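PDB 6Z16: multisubunit Na+/H+ antiporter, A subunit from Anoxybacillus flavithermus, which probably exchanges sodium ions for protons across the cell membrane as one subunit of a multisubunit Mrp-type (CPA3) antiporter complex. Local coordinates for residues V79-T88 with F99-L108; Y142-V153 with F165-L176. All coordinates share one frame; numbering follows the deposited sequence.

Contact 1 of 2, residues V79-T88 with F99-L108; sequences VRNDEVIRAT and FDAYVDGLSL
D100 and T88 lie side by side on one face of a two-stranded antiparallel sheet, with D100 OD1 3.4 Å from T88 CG2. A101 turns to the other face, its methyl next to that of A87, and helix 32-35 covers both through H32 and M35. A87 N donates to A101 O and A101 N to A87 O, both at 2.9 Å. Y102 carries its CG opposite the backbone N (chi1 -176°), which brings the ring across to the first strand. R86 CG meets this ring at its edge, 3.6 Å from Y102 CD1, while the guanidinium plane is turned 61° from it. V84 passes the outer part of the ring obliquely, CG2 3.7 Å from Y102 CE1. V103 repeats the doubly bonded pairing with I85, I85 N lying 3.0 Å from V103 O. At the N-cap residue D104 the strand gives way to helix 105-128, and V79 CG2 packs on the peptide that follows, 3.5 Å from G105 N. One turn on, L108 CD1 meets V79 CG1 tip to tip. Four backbone bonds thus join the strands, while the side chains add mainly apolar contact: the charged atoms of R86 and D100 stay too far apart to pair.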
# COMPACT_ATOMS: atom_id res chain seq x y z
N VAL A 79 20.06 -74.25 -85.07
CA VAL A 79 20.28 -75.22 -84.00
C VAL A 79 20.81 -76.54 -84.53
O VAL A 79 21.43 -77.30 -83.76
CB VAL A 79 18.98 -75.43 -83.19
CG1 VAL A 79 18.02 -76.37 -83.88
CG2 VAL A 79 19.28 -75.88 -81.77
N ARG A 80 20.63 -76.85 -85.82
CA ARG A 80 21.19 -78.08 -86.36
C ARG A 80 22.71 -78.00 -86.43
O ARG A 80 23.40 -78.98 -86.14
CB ARG A 80 20.61 -78.39 -87.73
CG ARG A 80 19.18 -78.90 -87.71
CD ARG A 80 18.76 -79.35 -89.10
NE ARG A 80 18.59 -78.24 -90.02
CZ ARG A 80 19.39 -77.99 -91.05
NH1 ARG A 80 20.43 -78.77 -91.28
NH2 ARG A 80 19.15 -76.95 -91.83
N ASN A 81 23.24 -76.84 -86.80
CA ASN A 81 24.68 -76.63 -86.82
C ASN A 81 25.15 -75.94 -85.54
O ASN A 81 25.76 -74.87 -85.57
CB ASN A 81 25.08 -75.86 -88.08
CG ASN A 81 24.28 -74.58 -88.27
OD1 ASN A 81 23.55 -74.15 -87.39
ND2 ASN A 81 24.41 -73.98 -89.45
N ASP A 82 24.80 -76.59 -84.42
CA ASP A 82 25.19 -76.36 -83.02
C ASP A 82 25.45 -74.91 -82.60
O ASP A 82 26.49 -74.58 -82.03
CB ASP A 82 26.37 -77.30 -82.63
CG ASP A 82 27.70 -77.03 -83.37
OD1 ASP A 82 27.85 -76.07 -84.14
OD2 ASP A 82 28.62 -77.85 -83.17
N GLU A 83 24.48 -74.04 -82.86
CA GLU A 83 24.53 -72.65 -82.43
C GLU A 83 23.30 -72.33 -81.59
O GLU A 83 22.20 -72.77 -81.91
CB GLU A 83 24.62 -71.70 -83.64
CG GLU A 83 24.73 -70.23 -83.29
CD GLU A 83 26.03 -69.88 -82.58
OE1 GLU A 83 27.04 -70.56 -82.83
OE2 GLU A 83 26.02 -68.93 -81.77
N VAL A 84 23.51 -71.58 -80.51
CA VAL A 84 22.45 -71.28 -79.55
C VAL A 84 22.09 -69.80 -79.64
O VAL A 84 22.83 -68.98 -80.18
CB VAL A 84 22.88 -71.65 -78.13
CG1 VAL A 84 23.14 -73.14 -78.05
CG2 VAL A 84 24.12 -70.87 -77.73
N ILE A 85 20.93 -69.47 -79.09
CA ILE A 85 20.39 -68.11 -79.15
C ILE A 85 20.22 -67.59 -77.73
O ILE A 85 19.44 -68.14 -76.95
CB ILE A 85 19.06 -68.07 -79.91
CG1 ILE A 85 19.24 -68.63 -81.32
CG2 ILE A 85 18.53 -66.66 -79.96
CD1 ILE A 85 20.29 -67.90 -82.14
N ARG A 86 20.95 -66.53 -77.39
CA ARG A 86 20.99 -66.00 -76.04
C ARG A 86 20.42 -64.58 -76.01
O ARG A 86 20.69 -63.78 -76.91
CB ARG A 86 22.41 -66.00 -75.49
CG ARG A 86 22.99 -67.39 -75.33
CD ARG A 86 24.42 -67.36 -74.80
NE ARG A 86 24.50 -66.83 -73.45
CZ ARG A 86 25.06 -65.67 -73.13
NH1 ARG A 86 25.60 -64.92 -74.07
NH2 ARG A 86 25.09 -65.27 -71.87
N ALA A 87 19.65 -64.28 -74.97
CA ALA A 87 19.04 -62.97 -74.82
C ALA A 87 18.91 -62.64 -73.34
O ALA A 87 18.85 -63.54 -72.50
CB ALA A 87 17.68 -62.89 -75.50
N THR A 88 18.86 -61.35 -73.03
CA THR A 88 18.91 -60.89 -71.64
C THR A 88 18.03 -59.66 -71.48
O THR A 88 18.13 -58.73 -72.27
CB THR A 88 20.36 -60.57 -71.23
OG1 THR A 88 21.18 -61.73 -71.42
CG2 THR A 88 20.44 -60.16 -69.78
N PHE A 99 15.71 -61.63 -66.67
CA PHE A 99 15.01 -62.59 -67.51
C PHE A 99 16.00 -62.97 -68.60
O PHE A 99 16.14 -62.28 -69.61
CB PHE A 99 13.74 -61.99 -68.09
CG PHE A 99 12.67 -61.78 -67.08
CD1 PHE A 99 11.88 -62.83 -66.67
CD2 PHE A 99 12.46 -60.53 -66.53
CE1 PHE A 99 10.89 -62.65 -65.73
CE2 PHE A 99 11.46 -60.34 -65.59
CZ PHE A 99 10.68 -61.40 -65.19
N ASP A 100 16.75 -64.03 -68.36
CA ASP A 100 17.59 -64.56 -69.41
C ASP A 100 16.77 -65.49 -70.29
O ASP A 100 15.71 -65.99 -69.90
CB ASP A 100 18.79 -65.31 -68.83
CG ASP A 100 19.73 -64.42 -68.07
OD1 ASP A 100 19.81 -63.22 -68.39
OD2 ASP A 100 20.42 -64.93 -67.16
N ALA A 101 17.27 -65.72 -71.50
CA ALA A 101 16.66 -66.66 -72.42
C ALA A 101 17.77 -67.37 -73.18
O ALA A 101 18.67 -66.72 -73.70
CB ALA A 101 15.70 -65.97 -73.39
N TYR A 102 17.69 -68.69 -73.21
CA TYR A 102 18.69 -69.53 -73.87
C TYR A 102 17.93 -70.52 -74.73
O TYR A 102 17.02 -71.19 -74.25
CB TYR A 102 19.55 -70.26 -72.84
CG TYR A 102 20.67 -71.09 -73.39
CD1 TYR A 102 21.85 -70.50 -73.81
CD2 TYR A 102 20.57 -72.47 -73.45
CE1 TYR A 102 22.89 -71.26 -74.29
CE2 TYR A 102 21.61 -73.24 -73.93
CZ TYR A 102 22.77 -72.63 -74.35
OH TYR A 102 23.81 -73.39 -74.83
N VAL A 103 18.29 -70.58 -76.01
CA VAL A 103 17.58 -71.39 -76.98
C VAL A 103 18.55 -72.38 -77.58
O VAL A 103 19.53 -71.98 -78.24
CB VAL A 103 16.91 -70.53 -78.05
CG1 VAL A 103 16.32 -71.40 -79.11
CG2 VAL A 103 15.82 -69.68 -77.44
N ASP A 104 18.29 -73.66 -77.36
CA ASP A 104 19.03 -74.78 -77.93
C ASP A 104 18.01 -75.83 -78.35
O ASP A 104 16.82 -75.52 -78.50
CB ASP A 104 20.11 -75.29 -76.95
CG ASP A 104 19.54 -75.74 -75.61
OD1 ASP A 104 18.32 -75.59 -75.34
OD2 ASP A 104 20.32 -76.26 -74.79
N GLY A 105 18.46 -77.06 -78.56
CA GLY A 105 17.60 -78.08 -79.16
C GLY A 105 16.43 -78.50 -78.29
O GLY A 105 15.32 -78.69 -78.79
N LEU A 106 16.67 -78.65 -76.98
CA LEU A 106 15.62 -79.12 -76.08
C LEU A 106 14.53 -78.07 -75.91
O LEU A 106 13.32 -78.39 -75.95
CB LEU A 106 16.22 -79.48 -74.73
CG LEU A 106 15.28 -80.06 -73.68
CD1 LEU A 106 14.73 -81.40 -74.12
CD2 LEU A 106 16.00 -80.19 -72.35
N SER A 107 14.93 -76.81 -75.73
CA SER A 107 13.97 -75.73 -75.60
C SER A 107 13.20 -75.49 -76.89
O SER A 107 12.02 -75.15 -76.84
CB SER A 107 14.69 -74.47 -75.13
OG SER A 107 15.65 -74.06 -76.08
N LEU A 108 13.83 -75.70 -78.05
CA LEU A 108 13.11 -75.59 -79.31
C LEU A 108 12.10 -76.71 -79.49
O LEU A 108 11.01 -76.47 -80.02
CB LEU A 108 14.06 -75.57 -80.50
CG LEU A 108 14.68 -74.22 -80.78
CD1 LEU A 108 15.66 -74.34 -81.89
CD2 LEU A 108 13.58 -73.24 -81.15

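Contact 2 of 2, residues Y142-V153 with F165-L176; sequences YLLLFMGAMLGV and FWELTSISSFLL. With PTY (phosphatidylethanolamine), chain S.
T169 is the central bump of this interface, a knob seated in the hollow formed by F146, A149, M150 and V153 on the facing helix. Its OG1 stands opposite the carbonyl carbon (chi1 -70°) and bonds back to F165 O at 3.1 Å, which satisfies the hydroxyl within its own helix and directs the methyl CG2 to F146 CE1 and M150 CE. The floor of the hollow is shallow: A149 offers a single methyl, its CB, which also meets L168 CB at 3.7 Å. One turn further, G152 has no side chain, and the F165 ring lies over its CA, 3.8 Å from the ring centroid. V153 CG2 packs against the F165-W166 peptide beside it. Towards the other end, S172 OG sits at the edge of the F146 ring, in its plane. Y142 closes this end: L175 CB stands over the centre of its ring, 3.9 Å away and 10° off the normal, L176 CD2 presses on Y142 CB at 3.7 Å, and a phosphatidylethanolamine tail runs past the ring edge. Cutting Y142 back to an alanine is likely to leave L175 CB without the ring face it covers and to open a gap between L175 and the lipid tail. The small residues A149, G152 and S172 probably help the segment axes approach to 8.0 Å at a crossing angle of -152°, in an antiparallel transmembrane helix hairpin with T169 as a knob in a hole of the facing helix, here helices 136-155 and 159-177 of the antiporter subunit.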
# COMPACT_ATOMS: atom_id res chain seq x y z
N TYR A 142 -7.24 -66.99 -69.44
CA TYR A 142 -6.56 -68.01 -68.63
C TYR A 142 -5.65 -68.87 -69.50
O TYR A 142 -4.49 -69.14 -69.13
CB TYR A 142 -7.57 -68.91 -67.93
CG TYR A 142 -8.55 -68.27 -66.99
CD1 TYR A 142 -8.33 -67.01 -66.43
CD2 TYR A 142 -9.74 -68.91 -66.69
CE1 TYR A 142 -9.26 -66.44 -65.59
CE2 TYR A 142 -10.67 -68.35 -65.86
CZ TYR A 142 -10.43 -67.12 -65.31
OH TYR A 142 -11.37 -66.59 -64.49
N LEU A 143 -6.15 -69.27 -70.67
CA LEU A 143 -5.38 -70.12 -71.58
C LEU A 143 -4.15 -69.40 -72.11
O LEU A 143 -3.08 -70.01 -72.23
CB LEU A 143 -6.28 -70.58 -72.73
CG LEU A 143 -5.87 -71.71 -73.67
CD1 LEU A 143 -7.11 -72.45 -74.09
CD2 LEU A 143 -5.14 -71.20 -74.90
N LEU A 144 -4.27 -68.11 -72.39
CA LEU A 144 -3.14 -67.42 -72.98
C LEU A 144 -2.11 -67.02 -71.93
O LEU A 144 -0.91 -66.98 -72.23
CB LEU A 144 -3.66 -66.22 -73.76
CG LEU A 144 -2.76 -65.53 -74.76
CD1 LEU A 144 -2.31 -66.50 -75.82
CD2 LEU A 144 -3.61 -64.47 -75.38
N LEU A 145 -2.56 -66.78 -70.69
CA LEU A 145 -1.63 -66.69 -69.56
C LEU A 145 -0.85 -67.98 -69.38
O LEU A 145 0.36 -67.95 -69.15
CB LEU A 145 -2.38 -66.37 -68.27
CG LEU A 145 -2.92 -64.97 -68.02
CD1 LEU A 145 -3.76 -64.98 -66.77
CD2 LEU A 145 -1.77 -64.02 -67.88
N PHE A 146 -1.54 -69.12 -69.49
CA PHE A 146 -0.88 -70.41 -69.35
C PHE A 146 0.13 -70.66 -70.47
O PHE A 146 1.22 -71.18 -70.22
CB PHE A 146 -1.92 -71.52 -69.32
CG PHE A 146 -1.34 -72.88 -69.26
CD1 PHE A 146 -0.76 -73.35 -68.10
CD2 PHE A 146 -1.37 -73.70 -70.37
CE1 PHE A 146 -0.21 -74.61 -68.06
CE2 PHE A 146 -0.83 -74.95 -70.34
CZ PHE A 146 -0.25 -75.41 -69.18
N MET A 147 -0.21 -70.27 -71.69
CA MET A 147 0.69 -70.46 -72.82
C MET A 147 1.94 -69.58 -72.69
O MET A 147 3.06 -70.06 -72.94
CB MET A 147 -0.04 -70.16 -74.12
CG MET A 147 0.76 -70.45 -75.37
SD MET A 147 -0.16 -70.00 -76.84
CE MET A 147 -1.44 -71.24 -76.83
N GLY A 148 1.76 -68.32 -72.30
CA GLY A 148 2.91 -67.46 -72.08
C GLY A 148 3.78 -67.92 -70.92
O GLY A 148 5.01 -67.85 -70.98
N ALA A 149 3.14 -68.46 -69.87
CA ALA A 149 3.89 -68.97 -68.72
C ALA A 149 4.70 -70.20 -69.08
O ALA A 149 5.84 -70.34 -68.65
CB ALA A 149 2.92 -69.28 -67.58
N MET A 150 4.13 -71.08 -69.91
CA MET A 150 4.84 -72.30 -70.28
C MET A 150 5.99 -72.01 -71.24
O MET A 150 7.07 -72.60 -71.12
CB MET A 150 3.85 -73.28 -70.89
CG MET A 150 4.42 -74.64 -71.13
SD MET A 150 4.98 -75.35 -69.59
CE MET A 150 3.38 -75.49 -68.84
N LEU A 151 5.77 -71.09 -72.19
CA LEU A 151 6.86 -70.62 -73.04
C LEU A 151 7.94 -69.93 -72.23
O LEU A 151 9.11 -69.96 -72.61
CB LEU A 151 6.34 -69.68 -74.11
CG LEU A 151 5.53 -70.31 -75.23
CD1 LEU A 151 4.93 -69.21 -76.07
CD2 LEU A 151 6.43 -71.18 -76.06
N GLY A 152 7.57 -69.29 -71.12
CA GLY A 152 8.59 -68.75 -70.24
C GLY A 152 9.34 -69.80 -69.46
O GLY A 152 10.52 -69.63 -69.17
N VAL A 153 8.65 -70.88 -69.05
CA VAL A 153 9.29 -71.98 -68.34
C VAL A 153 10.37 -72.61 -69.20
O VAL A 153 11.51 -72.82 -68.77
CB VAL A 153 8.26 -73.04 -67.91
CG1 VAL A 153 8.94 -74.30 -67.42
CG2 VAL A 153 7.39 -72.53 -66.81
N PHE A 165 7.83 -68.21 -63.79
CA PHE A 165 7.02 -68.77 -64.87
C PHE A 165 6.37 -70.08 -64.47
O PHE A 165 5.23 -70.37 -64.86
CB PHE A 165 7.92 -68.91 -66.09
CG PHE A 165 8.26 -67.61 -66.74
CD1 PHE A 165 7.31 -66.61 -66.84
CD2 PHE A 165 9.55 -67.33 -67.15
CE1 PHE A 165 7.62 -65.40 -67.42
CE2 PHE A 165 9.87 -66.13 -67.72
CZ PHE A 165 8.90 -65.16 -67.85
N TRP A 166 7.07 -70.88 -63.65
CA TRP A 166 6.53 -72.09 -63.03
C TRP A 166 5.28 -71.79 -62.21
O TRP A 166 4.25 -72.47 -62.32
CB TRP A 166 7.62 -72.67 -62.13
CG TRP A 166 7.33 -73.97 -61.54
CD1 TRP A 166 6.67 -74.21 -60.37
CD2 TRP A 166 7.78 -75.23 -62.00
NE1 TRP A 166 6.63 -75.55 -60.12
CE2 TRP A 166 7.31 -76.20 -61.10
CE3 TRP A 166 8.51 -75.64 -63.11
CZ2 TRP A 166 7.56 -77.54 -61.27
CZ3 TRP A 166 8.75 -76.98 -63.28
CH2 TRP A 166 8.27 -77.92 -62.37
N GLU A 167 5.36 -70.76 -61.36
CA GLU A 167 4.24 -70.39 -60.51
C GLU A 167 3.07 -69.85 -61.31
O GLU A 167 1.91 -70.10 -60.97
CB GLU A 167 4.72 -69.37 -59.48
CG GLU A 167 5.63 -69.98 -58.48
CD GLU A 167 4.90 -70.90 -57.56
OE1 GLU A 167 3.74 -70.57 -57.26
OE2 GLU A 167 5.45 -71.94 -57.16
N LEU A 168 3.37 -69.10 -62.38
CA LEU A 168 2.30 -68.61 -63.24
C LEU A 168 1.58 -69.75 -63.96
O LEU A 168 0.36 -69.70 -64.14
CB LEU A 168 2.85 -67.60 -64.25
CG LEU A 168 3.33 -66.28 -63.66
CD1 LEU A 168 3.94 -65.43 -64.73
CD2 LEU A 168 2.17 -65.56 -63.00
N THR A 169 2.34 -70.78 -64.35
CA THR A 169 1.76 -72.01 -64.89
C THR A 169 0.80 -72.65 -63.90
O THR A 169 -0.33 -73.02 -64.26
CB THR A 169 2.88 -72.98 -65.26
OG1 THR A 169 3.58 -72.49 -66.40
CG2 THR A 169 2.36 -74.36 -65.50
N SER A 170 1.22 -72.76 -62.64
CA SER A 170 0.38 -73.39 -61.62
C SER A 170 -0.90 -72.61 -61.37
O SER A 170 -1.98 -73.19 -61.26
CB SER A 170 1.17 -73.55 -60.33
OG SER A 170 0.36 -74.15 -59.34
N ILE A 171 -0.81 -71.27 -61.32
CA ILE A 171 -1.99 -70.46 -61.03
C ILE A 171 -2.96 -70.46 -62.21
O ILE A 171 -4.18 -70.57 -62.03
CB ILE A 171 -1.57 -69.03 -60.62
CG1 ILE A 171 -0.73 -69.08 -59.36
CG2 ILE A 171 -2.78 -68.16 -60.37
CD1 ILE A 171 -0.02 -67.79 -59.07
N SER A 172 -2.44 -70.35 -63.44
CA SER A 172 -3.30 -70.36 -64.62
C SER A 172 -3.97 -71.72 -64.81
O SER A 172 -5.14 -71.78 -65.22
CB SER A 172 -2.48 -69.98 -65.85
OG SER A 172 -1.43 -70.90 -66.05
N SER A 173 -3.28 -72.80 -64.47
CA SER A 173 -3.90 -74.12 -64.54
C SER A 173 -4.96 -74.29 -63.46
O SER A 173 -6.00 -74.92 -63.71
CB SER A 173 -2.83 -75.19 -64.41
OG SER A 173 -2.18 -75.11 -63.15
N PHE A 174 -4.70 -73.76 -62.26
CA PHE A 174 -5.72 -73.71 -61.21
C PHE A 174 -6.97 -72.98 -61.66
O PHE A 174 -8.09 -73.38 -61.33
CB PHE A 174 -5.13 -73.03 -59.97
CG PHE A 174 -6.16 -72.64 -58.94
CD1 PHE A 174 -6.79 -73.59 -58.17
CD2 PHE A 174 -6.48 -71.31 -58.76
CE1 PHE A 174 -7.74 -73.22 -57.23
CE2 PHE A 174 -7.42 -70.93 -57.83
CZ PHE A 174 -8.05 -71.89 -57.06
N LEU A 175 -6.80 -71.90 -62.43
CA LEU A 175 -7.96 -71.18 -62.95
C LEU A 175 -8.68 -71.98 -64.03
O LEU A 175 -9.91 -71.96 -64.09
CB LEU A 175 -7.51 -69.82 -63.50
CG LEU A 175 -7.07 -68.81 -62.46
CD1 LEU A 175 -6.42 -67.63 -63.12
CD2 LEU A 175 -8.28 -68.38 -61.66
N LEU A 176 -7.93 -72.68 -64.88
CA LEU A 176 -8.54 -73.40 -65.99
C LEU A 176 -9.29 -74.66 -65.55
O LEU A 176 -10.27 -75.03 -66.20
CB LEU A 176 -7.48 -73.77 -67.03
CG LEU A 176 -7.06 -72.65 -67.96
CD1 LEU A 176 -5.82 -73.04 -68.72
CD2 LEU A 176 -8.20 -72.41 -68.92
C1 PTY S . -12.97 -60.53 -66.71
C2 PTY S . -19.23 -58.49 -66.76
C3 PTY S . -18.86 -59.59 -65.74
O4 PTY S . -11.54 -60.45 -66.50
C5 PTY S . -15.16 -59.99 -65.64
C6 PTY S . -13.66 -59.98 -65.50
O7 PTY S . -13.24 -58.59 -65.32
C8 PTY S . -13.13 -58.14 -64.06
O10 PTY S . -13.39 -58.79 -63.09
C11 PTY S . -12.62 -56.73 -64.03
C12 PTY S . -11.44 -56.57 -63.09
C13 PTY S . -10.27 -57.45 -63.48
C14 PTY S . -9.09 -57.38 -62.52
C15 PTY S . -7.93 -58.27 -62.93
C16 PTY S . -7.02 -58.67 -61.78
C17 PTY S . -5.77 -57.84 -61.63
C18 PTY S . -4.59 -58.32 -62.48
C19 PTY S . -3.26 -57.72 -62.05
C20 PTY S . -2.05 -58.24 -62.80
C21 PTY S . -0.74 -57.59 -62.39
C22 PTY S . 0.40 -57.82 -63.36
C23 PTY S . 1.49 -56.76 -63.28
C24 PTY S . 2.67 -56.99 -64.21
C25 PTY S . 2.35 -56.90 -65.69
C26 PTY S . 3.56 -57.16 -66.58
C27 PTY S . 3.28 -57.16 -68.07
C28 PTY S . 4.50 -57.50 -68.91
C29 PTY S . 4.28 -57.34 -70.39
C30 PTY S . -10.94 -61.56 -66.08
C31 PTY S . -9.46 -61.36 -65.94
O30 PTY S . -11.51 -62.59 -65.85
C32 PTY S . -8.96 -61.48 -64.50
C33 PTY S . -8.77 -62.91 -64.06
C34 PTY S . -7.37 -63.44 -64.26
C35 PTY S . -6.35 -62.98 -63.24
C36 PTY S . -5.00 -63.66 -63.39
C37 PTY S . -3.95 -63.26 -62.37
C38 PTY S . -2.65 -64.03 -62.52
C39 PTY S . -1.64 -63.80 -61.41
C40 PTY S . -1.02 -62.42 -61.39
C41 PTY S . -0.18 -62.10 -62.62
P1 PTY S . -17.21 -61.70 -65.68
O11 PTY S . -17.87 -60.43 -66.38
O12 PTY S . -17.74 -61.74 -64.25
O13 PTY S . -17.43 -62.93 -66.47
O14 PTY S . -15.65 -61.35 -65.58
N1 PTY S . -18.69 -57.21 -66.30

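The two contacts follow one another along the chain, their centres about 22 Å apart: contact 1 closes a β-hairpin that runs into helix 105-128, and contact 2 pairs the next two helices, 136-155 and 159-177. They meet where F99, from contact 1, packs on F165, from contact 2, with F99 CE1 3.8 Å from F165 CZ. Lipid joins them as well. F99, L145 and L168 line one phosphatidylethanolamine pocket, and the side chain of L145 comes within about 4 Å of that lipid. L145 also faces a second phosphatidylethanolamine, the one whose tail passes Y142, and so borders both lipids.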